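Local structure of collagen adhesin (Staphylococcus aureus, 2F68) at residues E162-V167 with H296-N301. The protein probably binds collagen at the staphylococcal surface, its two Ig-like domains thought to wrap around the rope-like ligand in a "collagen hug". Sequence-based numbering, arbitrary orientation.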
loop_
_atom_site.group_PDB
_atom_site.type_symbol
_atom_site.label_atom_id
_atom_site.label_comp_id
_atom_site.label_asym_id
_atom_site.label_seq_id
_atom_site.Cartn_x
_atom_site.Cartn_y
_atom_site.Cartn_z
ATOM N N GLU A 162 -0.581 6.732 0.062
ATOM C CA GLU A 162 -0.856 7.942 0.839
ATOM C C GLU A 162 -0.951 7.680 2.344
ATOM O O GLU A 162 -0.728 8.588 3.151
ATOM C CB GLU A 162 -2.119 8.660 0.333
ATOM C CG GLU A 162 -3.385 7.803 0.259
ATOM C CD GLU A 162 -3.631 7.211 -1.121
ATOM O OE1 GLU A 162 -2.660 6.783 -1.784
ATOM O OE2 GLU A 162 -4.807 7.164 -1.542
ATOM N N ASP A 163 -1.277 6.443 2.716
ATOM C CA ASP A 163 -1.436 6.071 4.122
ATOM C C ASP A 163 -0.790 4.719 4.431
ATOM O O ASP A 163 -1.343 3.663 4.107
ATOM C CB ASP A 163 -2.922 6.068 4.507
ATOM C CG ASP A 163 -3.142 5.989 6.009
ATOM O OD1 ASP A 163 -2.295 6.496 6.777
ATOM O OD2 ASP A 163 -4.177 5.426 6.424
ATOM N N THR A 164 0.382 4.765 5.062
ATOM C CA THR A 164 1.137 3.556 5.403
ATOM C C THR A 164 0.733 2.960 6.755
ATOM O O THR A 164 1.086 1.820 7.065
ATOM C CB THR A 164 2.670 3.807 5.380
ATOM O OG1 THR A 164 3.366 2.554 5.403
ATOM C CG2 THR A 164 3.114 4.659 6.571
ATOM N N THR A 165 -0.007 3.733 7.548
ATOM C CA THR A 165 -0.396 3.324 8.900
ATOM C C THR A 165 -1.551 2.321 8.918
ATOM O O THR A 165 -1.807 1.678 9.940
ATOM C CB THR A 165 -0.756 4.540 9.788
ATOM O OG1 THR A 165 -1.747 5.341 9.134
ATOM C CG2 THR A 165 0.479 5.391 10.068
ATOM N N HIS A 166 -2.243 2.194 7.788
ATOM C CA HIS A 166 -3.381 1.283 7.670
ATOM C C HIS A 166 -3.164 0.214 6.603
ATOM O O HIS A 166 -2.497 0.455 5.593
ATOM C CB HIS A 166 -4.663 2.063 7.372
ATOM C CG HIS A 166 -5.173 2.855 8.535
ATOM N ND1 HIS A 166 -4.797 4.160 8.769
ATOM C CD2 HIS A 166 -6.031 2.527 9.528
ATOM C CE1 HIS A 166 -5.402 4.602 9.857
ATOM N NE2 HIS A 166 -6.157 3.630 10.338
ATOM N N VAL A 167 -3.730 -0.967 6.843
ATOM C CA VAL A 167 -3.713 -2.055 5.868
ATOM C C VAL A 167 -5.147 -2.368 5.442
ATOM O O VAL A 167 -5.985 -2.738 6.269
ATOM C CB VAL A 167 -3.031 -3.335 6.424
ATOM C CG1 VAL A 167 -2.961 -4.416 5.351
ATOM C CG2 VAL A 167 -1.634 -3.026 6.946
ATOM N N HIS A 296 2.735 -7.287 2.786
ATOM C CA HIS A 296 4.083 -6.930 3.219
ATOM C C HIS A 296 4.187 -5.449 3.569
ATOM O O HIS A 296 3.630 -4.595 2.874
ATOM C CB HIS A 296 5.108 -7.289 2.140
ATOM C CG HIS A 296 5.169 -8.752 1.826
ATOM N ND1 HIS A 296 4.467 -9.320 0.787
ATOM C CD2 HIS A 296 5.848 -9.762 2.420
ATOM C CE1 HIS A 296 4.711 -10.618 0.751
ATOM N NE2 HIS A 296 5.546 -10.912 1.731
ATOM N N ASN A 297 4.903 -5.158 4.653
ATOM C CA ASN A 297 5.120 -3.787 5.106
ATOM C C ASN A 297 6.147 -3.063 4.238
ATOM O O ASN A 297 7.047 -3.688 3.674
ATOM C CB ASN A 297 5.561 -3.775 6.573
ATOM C CG ASN A 297 5.333 -2.430 7.251
ATOM O OD1 ASN A 297 4.717 -1.524 6.687
ATOM N ND2 ASN A 297 5.831 -2.300 8.476
ATOM N N ILE A 298 6.003 -1.743 4.141
ATOM C CA ILE A 298 6.870 -0.923 3.295
ATOM C C ILE A 298 8.241 -0.699 3.932
ATOM O O ILE A 298 8.343 -0.319 5.101
ATOM C CB ILE A 298 6.204 0.441 2.939
ATOM C CG1 ILE A 298 4.854 0.231 2.229
ATOM C CG2 ILE A 298 7.146 1.322 2.109
ATOM C CD1 ILE A 298 4.893 -0.674 0.989
ATOM N N ASN A 299 9.287 -0.944 3.145
ATOM C CA ASN A 299 10.666 -0.754 3.584
ATOM C C ASN A 299 11.232 0.584 3.116
ATOM O O ASN A 299 11.179 0.909 1.926
ATOM C CB ASN A 299 11.553 -1.900 3.084
ATOM C CG ASN A 299 11.069 -3.265 3.548
ATOM O OD1 ASN A 299 10.703 -3.450 4.710
ATOM N ND2 ASN A 299 11.076 -4.231 2.637
ATOM N N ALA A 300 11.766 1.354 4.061
ATOM C CA ALA A 300 12.388 2.642 3.763
ATOM C C ALA A 300 13.556 2.917 4.706
ATOM O O ALA A 300 13.388 2.948 5.928
ATOM C CB ALA A 300 11.359 3.764 3.835
ATOM N N ASN A 301 14.739 3.107 4.125
ATOM C CA ASN A 301 15.962 3.343 4.891
ATOM C C ASN A 301 16.799 4.487 4.326
ATOM O O ASN A 301 16.811 4.719 3.115
ATOM C CB ASN A 301 16.810 2.067 4.958
ATOM C CG ASN A 301 16.125 0.943 5.718
ATOM O OD1 ASN A 301 15.618 1.139 6.825
ATOM N ND2 ASN A 301 16.118 -0.247 5.130
HETATM O O HOH W 1 4.432 1.342 7.619
#
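Thr164 meets Asn297 and Ile298 where the two Ig-like domains of the adhesin join. Residues 296-301 connect strand 289-296 of one domain to strand 300-307, which pairs antiparallel with strand 104-116 of the other, a crossover consistent with the C-terminal latch of staphylococcal adhesins, in which a strand following one domain completes a sheet of the other.

No direct hydrogen bond spans the segments, which bury just 60 Å² and come no closer than 7.6 Å between the CA atoms of Thr164 and Ile298. A water supplies the polar link: it lies 2.7 Å from Thr164 OG1 and donates to Asn297 OD1 at 3.0 Å. The Asn297 CG sits roughly anti to the backbone N (chi1 -160°), which carries its amide oxygen out to the water. Asn297 OD1 also accepts the backbone N-H of Ile298, N to OD1 2.9 Å, strongly bent and from above the carbonyl plane, while ND2 is held by Gln267 O; together these help hold the amide's rotation.

Direct van der Waals contact is slight: Thr164 OG1 lies 4.2 Å from Ile298 CG1, and the side chains of Thr164, Asn297 and Ile298 all touch Met159.

Polar bonds within 162-167 brace the turn carrying Thr164. The Asp163 carboxylate takes Thr165 OG1 on OD1 at 2.7 Å and His166 ND1 on OD2 at 2.7 Å, both on the syn side. The imidazole N-H meets OD2 at a bent 136°, with the oxygen 27° out of the ring plane.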